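Local coordinates for gamma-glutamyltransferase 1 Threonine peptidase. MEROPS family T03 S-subunit (PDB 5ZJG), which catalyses transfer of the gamma-glutamyl group from glutathione and related gamma-glutamyl peptides to amino acids, and hydrolyses glutathione to L-glutamate and cysteinylglycine, at residues B[42-47]-B[68-73]; B[54-59]-B[93-98]. All coordinates share one frame; numbering follows the deposited sequence.

Contact 1 (B[42-47]-B[68-73]); sequences DDFSSK and KRMLSS. With GLY (glycine), chain E.
The side chains of Phe44 and Met70 cross at about a right angle in the apolar part of this buried contact. Met70 CB stands 3.5 Å from the centroid of the Phe44 ring and only 2° off the ring normal, which identifies a CH-pi contact over the centre of the face. Met70 CG sits between its backbone N and carbonyl carbon (chi1 57°), and further bends at chi2 and chi3 fold the chain back so that Met70 CE lies 3.6 Å from Phe44 CE2. The sulfur remains oblique to the ring, a more distant Met-aromatic contact. Lys68 O lies near the ring plane at its edge, 3.2 Å from Phe44 CZ. Alongside, the aliphatic chain of Lys68 reaches the ring with its CD 3.9 Å from Phe44 CE1, while its NZ bonds to the carbonyls of Ala61 and Ala63 and forms a salt bridge with Glu65.

No direct hydrogen bond joins 42-47 to 68-73; a water bridges them, donating to Leu71 O at 2.8 Å and weakly to Asp43 O.

Bound glycine supplies a second bridge. Its N donates to Asp43 OD2 at 2.6 Å, and its OXT accepts from Ser72 OG at 2.7 Å. The backbone N of Ser73 donates to glycine O at 2.7 Å, nearly straight at 165°; Asn21 OD1 is a further partner of the ligand.

Asp43 thus holds the amino end and the serine pair the carboxylate, consistent with a site that recognises the amino-acid end of L-glutamate. The ligand ammonium and a basic side chain of the other protein chain would probably offset the repulsion between Asp43 OD2 and the nearby Glu40 OE2.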
loop_
_atom_site.group_PDB
_atom_site.type_symbol
_atom_site.label_atom_id
_atom_site.label_comp_id
_atom_site.label_asym_id
_atom_site.label_seq_id
_atom_site.Cartn_x
_atom_site.Cartn_y
_atom_site.Cartn_z
ATOM N N ASP B 42 4.525 -1.355 -13.276
ATOM C CA ASP B 42 5.455 -2.441 -12.974
ATOM C C ASP B 42 4.853 -3.492 -12.048
ATOM O O ASP B 42 5.474 -4.553 -11.863
ATOM C CB ASP B 42 6.750 -1.892 -12.360
ATOM C CG ASP B 42 7.830 -2.965 -12.201
ATOM O OD1 ASP B 42 8.350 -3.469 -13.223
ATOM O OD2 ASP B 42 8.161 -3.320 -11.047
ATOM N N ASP B 43 3.672 -3.239 -11.471
ATOM C CA ASP B 43 2.994 -4.228 -10.649
ATOM C C ASP B 43 2.265 -5.275 -11.485
ATOM O O ASP B 43 1.906 -6.330 -10.951
ATOM C CB ASP B 43 2.030 -3.523 -9.676
ATOM C CG ASP B 43 2.722 -3.028 -8.422
ATOM O OD1 ASP B 43 3.917 -3.365 -8.214
ATOM O OD2 ASP B 43 2.062 -2.293 -7.645
ATOM N N PHE B 44 2.083 -5.032 -12.785
ATOM C CA PHE B 44 1.710 -6.095 -13.702
ATOM C C PHE B 44 2.891 -7.037 -13.907
ATOM O O PHE B 44 4.045 -6.702 -13.629
ATOM C CB PHE B 44 1.329 -5.544 -15.083
ATOM C CG PHE B 44 -0.056 -4.933 -15.187
ATOM C CD1 PHE B 44 -1.199 -5.677 -14.945
ATOM C CD2 PHE B 44 -0.196 -3.624 -15.613
ATOM C CE1 PHE B 44 -2.462 -5.101 -15.093
ATOM C CE2 PHE B 44 -1.456 -3.033 -15.769
ATOM C CZ PHE B 44 -2.583 -3.768 -15.508
ATOM N N SER B 45 2.593 -8.234 -14.389
ATOM C CA SER B 45 3.644 -9.104 -14.888
ATOM C C SER B 45 3.964 -8.672 -16.318
ATOM O O SER B 45 3.064 -8.596 -17.160
ATOM C CB SER B 45 3.209 -10.562 -14.827
ATOM O OG SER B 45 4.099 -11.370 -15.585
ATOM N N SER B 46 5.227 -8.304 -16.564
ATOM C CA SER B 46 5.646 -7.882 -17.901
ATOM C C SER B 46 5.947 -9.072 -18.793
ATOM O O SER B 46 5.871 -8.961 -20.027
ATOM C CB SER B 46 6.890 -6.991 -17.822
ATOM O OG SER B 46 6.627 -5.765 -17.152
ATOM N N LYS B 47 6.291 -10.196 -18.188
ATOM C CA LYS B 47 6.625 -11.411 -18.902
ATOM C C LYS B 47 6.448 -12.564 -17.925
ATOM O O LYS B 47 6.876 -12.458 -16.763
ATOM C CB LYS B 47 8.050 -11.346 -19.445
ATOM C CG LYS B 47 8.421 -12.512 -20.350
ATOM C CD LYS B 47 9.794 -12.312 -20.955
ATOM C CE LYS B 47 10.139 -13.438 -21.902
ATOM N NZ LYS B 47 11.520 -13.295 -22.427
ATOM N N LYS B 68 -7.174 -2.518 -17.168
ATOM C CA LYS B 68 -7.052 -3.471 -16.076
ATOM C C LYS B 68 -6.282 -2.863 -14.915
ATOM O O LYS B 68 -5.338 -2.097 -15.124
ATOM C CB LYS B 68 -6.331 -4.717 -16.570
ATOM C CG LYS B 68 -6.261 -5.892 -15.618
ATOM C CD LYS B 68 -5.566 -7.047 -16.349
ATOM C CE LYS B 68 -5.474 -8.320 -15.539
ATOM N NZ LYS B 68 -4.768 -9.364 -16.370
ATOM N N ARG B 69 -6.692 -3.224 -13.698
ATOM C CA ARG B 69 -5.998 -2.849 -12.470
ATOM C C ARG B 69 -4.884 -3.848 -12.193
ATOM O O ARG B 69 -5.100 -5.066 -12.225
ATOM C CB ARG B 69 -6.978 -2.810 -11.294
ATOM C CG ARG B 69 -7.974 -1.651 -11.380
ATOM C CD ARG B 69 -9.226 -1.878 -10.557
ATOM N NE ARG B 69 -9.732 -0.618 -10.006
ATOM C CZ ARG B 69 -10.543 0.220 -10.640
ATOM N NH1 ARG B 69 -10.965 -0.036 -11.868
ATOM N NH2 ARG B 69 -10.935 1.331 -10.039
ATOM N N MET B 70 -3.693 -3.326 -11.939
ATOM C CA MET B 70 -2.532 -4.162 -11.682
ATOM C C MET B 70 -2.560 -4.673 -10.247
ATOM O O MET B 70 -2.927 -3.949 -9.325
ATOM C CB MET B 70 -1.234 -3.391 -11.980
ATOM C CG MET B 70 -0.945 -2.090 -11.280
ATOM S SD MET B 70 -2.078 -0.710 -11.560
ATOM C CE MET B 70 -1.985 -0.415 -13.318
ATOM N N LEU B 71 -2.209 -5.948 -10.077
ATOM C CA LEU B 71 -2.284 -6.574 -8.758
ATOM C C LEU B 71 -1.454 -5.796 -7.761
ATOM O O LEU B 71 -0.322 -5.404 -8.043
ATOM C CB LEU B 71 -1.780 -8.015 -8.831
ATOM C CG LEU B 71 -1.865 -8.807 -7.519
ATOM C CD1 LEU B 71 -3.319 -9.126 -7.265
ATOM C CD2 LEU B 71 -1.047 -10.092 -7.685
ATOM N N SER B 72 -2.025 -5.594 -6.574
ATOM C CA SER B 72 -1.381 -4.870 -5.503
ATOM C C SER B 72 -1.133 -5.787 -4.306
ATOM O O SER B 72 -1.710 -6.877 -4.181
ATOM C CB SER B 72 -2.242 -3.680 -5.060
ATOM O OG SER B 72 -1.607 -2.913 -4.045
ATOM N N SER B 73 -0.269 -5.316 -3.412
ATOM C CA SER B 73 -0.118 -5.909 -2.091
ATOM C C SER B 73 -0.670 -5.001 -0.999
ATOM O O SER B 73 -0.616 -5.366 0.185
ATOM C CB SER B 73 1.359 -6.200 -1.820
ATOM O OG SER B 73 1.882 -7.095 -2.801
HETATM N N GLY E . 2.974 -0.707 -5.756
HETATM C CA GLY E . 3.063 -1.701 -4.700
HETATM C C GLY E . 1.706 -2.312 -4.412
HETATM O O GLY E . 1.583 -3.380 -3.808
HETATM O OXT GLY E . 0.693 -1.724 -4.793
HETATM O O HOH W 1 1.941 -6.962 -7.639
#

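Contact 2 (B[54-59]-B[93-98]); sequences FGVVGS and GGSRIF. With GLY (glycine), chain G.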
loop_
_atom_site.group_PDB
_atom_site.type_symbol
_atom_site.label_atom_id
_atom_site.label_comp_id
_atom_site.label_asym_id
_atom_site.label_seq_id
_atom_site.Cartn_x
_atom_site.Cartn_y
_atom_site.Cartn_z
ATOM N N PHE B 54 9.851 -5.753 -7.155
ATOM C CA PHE B 54 9.723 -6.352 -5.830
ATOM C C PHE B 54 10.035 -7.842 -5.804
ATOM O O PHE B 54 9.882 -8.468 -4.753
ATOM C CB PHE B 54 8.309 -6.127 -5.291
ATOM C CG PHE B 54 8.040 -4.711 -4.914
ATOM C CD1 PHE B 54 8.602 -4.164 -3.772
ATOM C CD2 PHE B 54 7.236 -3.911 -5.711
ATOM C CE1 PHE B 54 8.364 -2.846 -3.433
ATOM C CE2 PHE B 54 6.997 -2.599 -5.382
ATOM C CZ PHE B 54 7.549 -2.063 -4.242
ATOM N N GLY B 55 10.456 -8.429 -6.922
ATOM C CA GLY B 55 10.789 -9.839 -6.932
ATOM C C GLY B 55 9.616 -10.778 -7.121
ATOM O O GLY B 55 9.798 -11.998 -7.026
ATOM N N VAL B 56 8.413 -10.258 -7.354
ATOM C CA VAL B 56 7.231 -11.102 -7.489
ATOM C C VAL B 56 6.990 -11.391 -8.965
ATOM O O VAL B 56 7.372 -10.614 -9.849
ATOM C CB VAL B 56 5.993 -10.466 -6.825
ATOM C CG1 VAL B 56 6.234 -10.363 -5.326
ATOM C CG2 VAL B 56 5.669 -9.085 -7.409
ATOM N N VAL B 57 6.342 -12.520 -9.233
ATOM C CA VAL B 57 6.122 -12.974 -10.606
ATOM C C VAL B 57 4.623 -13.183 -10.842
ATOM O O VAL B 57 3.806 -13.119 -9.923
ATOM C CB VAL B 57 6.919 -14.255 -10.929
ATOM C CG1 VAL B 57 8.413 -14.023 -10.731
ATOM C CG2 VAL B 57 6.453 -15.428 -10.085
ATOM N N GLY B 58 4.266 -13.391 -12.114
ATOM C CA GLY B 58 2.892 -13.644 -12.503
ATOM C C GLY B 58 2.866 -14.303 -13.864
ATOM O O GLY B 58 3.908 -14.647 -14.423
ATOM N N SER B 59 1.648 -14.475 -14.387
ATOM C CA SER B 59 1.447 -14.996 -15.731
ATOM C C SER B 59 0.151 -14.384 -16.255
ATOM O O SER B 59 0.061 -13.159 -16.327
ATOM C CB SER B 59 1.450 -16.532 -15.737
ATOM O OG SER B 59 0.694 -17.078 -14.669
ATOM N N GLY B 93 5.265 -0.899 1.541
ATOM C CA GLY B 93 6.301 -1.918 1.505
ATOM C C GLY B 93 6.197 -2.879 0.336
ATOM O O GLY B 93 6.847 -3.930 0.371
ATOM N N GLY B 94 5.403 -2.559 -0.686
ATOM C CA GLY B 94 5.306 -3.453 -1.827
ATOM C C GLY B 94 4.901 -4.843 -1.387
ATOM O O GLY B 94 3.960 -5.018 -0.608
ATOM N N SER B 95 5.613 -5.856 -1.890
ATOM C CA SER B 95 5.279 -7.247 -1.598
ATOM C C SER B 95 5.483 -7.627 -0.139
ATOM O O SER B 95 5.132 -8.747 0.216
ATOM C CB SER B 95 6.111 -8.197 -2.470
ATOM O OG SER B 95 7.496 -8.068 -2.213
ATOM N N ARG B 96 6.032 -6.741 0.690
ATOM C CA ARG B 96 6.175 -6.960 2.125
ATOM C C ARG B 96 4.962 -6.491 2.934
ATOM O O ARG B 96 4.923 -6.716 4.149
ATOM C CB ARG B 96 7.420 -6.217 2.626
ATOM C CG ARG B 96 8.785 -6.811 2.242
ATOM C CD ARG B 96 9.035 -6.880 0.728
ATOM N NE ARG B 96 10.472 -6.990 0.460
ATOM C CZ ARG B 96 11.009 -7.222 -0.733
ATOM N NH1 ARG B 96 10.240 -7.386 -1.805
ATOM N NH2 ARG B 96 12.327 -7.287 -0.855
ATOM N N ILE B 97 3.973 -5.848 2.305
ATOM C CA ILE B 97 2.925 -5.175 3.075
ATOM C C ILE B 97 2.139 -6.165 3.914
ATOM O O ILE B 97 1.958 -5.973 5.118
ATOM C CB ILE B 97 1.999 -4.389 2.138
ATOM C CG1 ILE B 97 2.738 -3.153 1.642
ATOM C CG2 ILE B 97 0.677 -4.015 2.841
ATOM C CD1 ILE B 97 2.029 -2.434 0.493
ATOM N N PHE B 98 1.605 -7.210 3.287
ATOM C CA PHE B 98 0.726 -8.074 4.067
ATOM C C PHE B 98 1.485 -9.034 4.977
ATOM O O PHE B 98 0.922 -9.451 5.998
ATOM C CB PHE B 98 -0.246 -8.843 3.162
ATOM C CG PHE B 98 0.402 -9.541 2.010
ATOM C CD1 PHE B 98 0.972 -10.782 2.170
ATOM C CD2 PHE B 98 0.403 -8.955 0.736
ATOM C CE1 PHE B 98 1.559 -11.453 1.077
ATOM C CE2 PHE B 98 0.988 -9.603 -0.324
ATOM C CZ PHE B 98 1.564 -10.848 -0.150
HETATM N N GLY G . 8.159 0.793 -1.123
HETATM C CA GLY G . 6.830 1.365 -1.099
HETATM C C GLY G . 5.797 0.382 -1.584
HETATM O O GLY G . 5.654 0.150 -2.786
HETATM O OXT GLY G . 5.060 -0.192 -0.789
#
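The Phe54 ring lies against the backbone at Gly94. Gly94 CA is 3.7 Å from the ring centroid and 21° off the normal, a CH-pi contact displaced toward the rim, and Ser95 N lies over the same face. A CB built on Gly94 would come within 2.0 Å of Phe54 CE1, so this close approach depends on the missing side chain. Trp22 also stacks with Phe54. Farther along the loop, Val56 CG1 packs on Ser95 CB at 3.6 Å. With the Phe54 ring cut back to an alanine, Gly94 CA would probably lose its aromatic cover and Trp22 its stacking partner.

Hydrogen bonds run along the guanidinium edge of Arg96. Its chain turns at chi2 (61°) and brings NH1 back to Ser95 OG at 2.9 Å (148°), with a weak bond from NH1 to Phe54 O at 3.2 Å. Gln127 joins this group, bonding through OE1 to Ser95 OG and through NE2 to Phe54 O.

At the ligand, the N atoms of Gly93 and Gly94 both point to OXT of a bound glycine, though the modelled bonds are too short for their lengths to be trusted. The convergence of two neighbouring N-H groups on one oxygen, whatever the exact lengths, is consistent with the oxyanion hole known in this family, and the aromatic ring packs directly against the backbone that presents them.

In the fold
Both contacts hold residues of the L-glutamate site and probably line one pocket; their centres are 10 Å apart and their segments alternate along the chain. They touch directly: Ser73 CB of contact 1 is 3.1 Å from Gly94 O of contact 2, and Ser73 O is 3.2 Å from Ile97 CG2. A weak hydrogen bond from Ser45 OG to Gly58 O adds a second junction, between 42-47 and 54-59. At their nearest atoms, the side chains of Asp43 and Phe54 are about 4 Å apart, and both lie beside Asn21. Asp43, Ser72 and Ser73 hold a bound glycine where the alpha-amino and carboxylate groups of glutamate probably sit, whereas Gly93 and Gly94 probably serve the reaction at the nucleophile, Thr1.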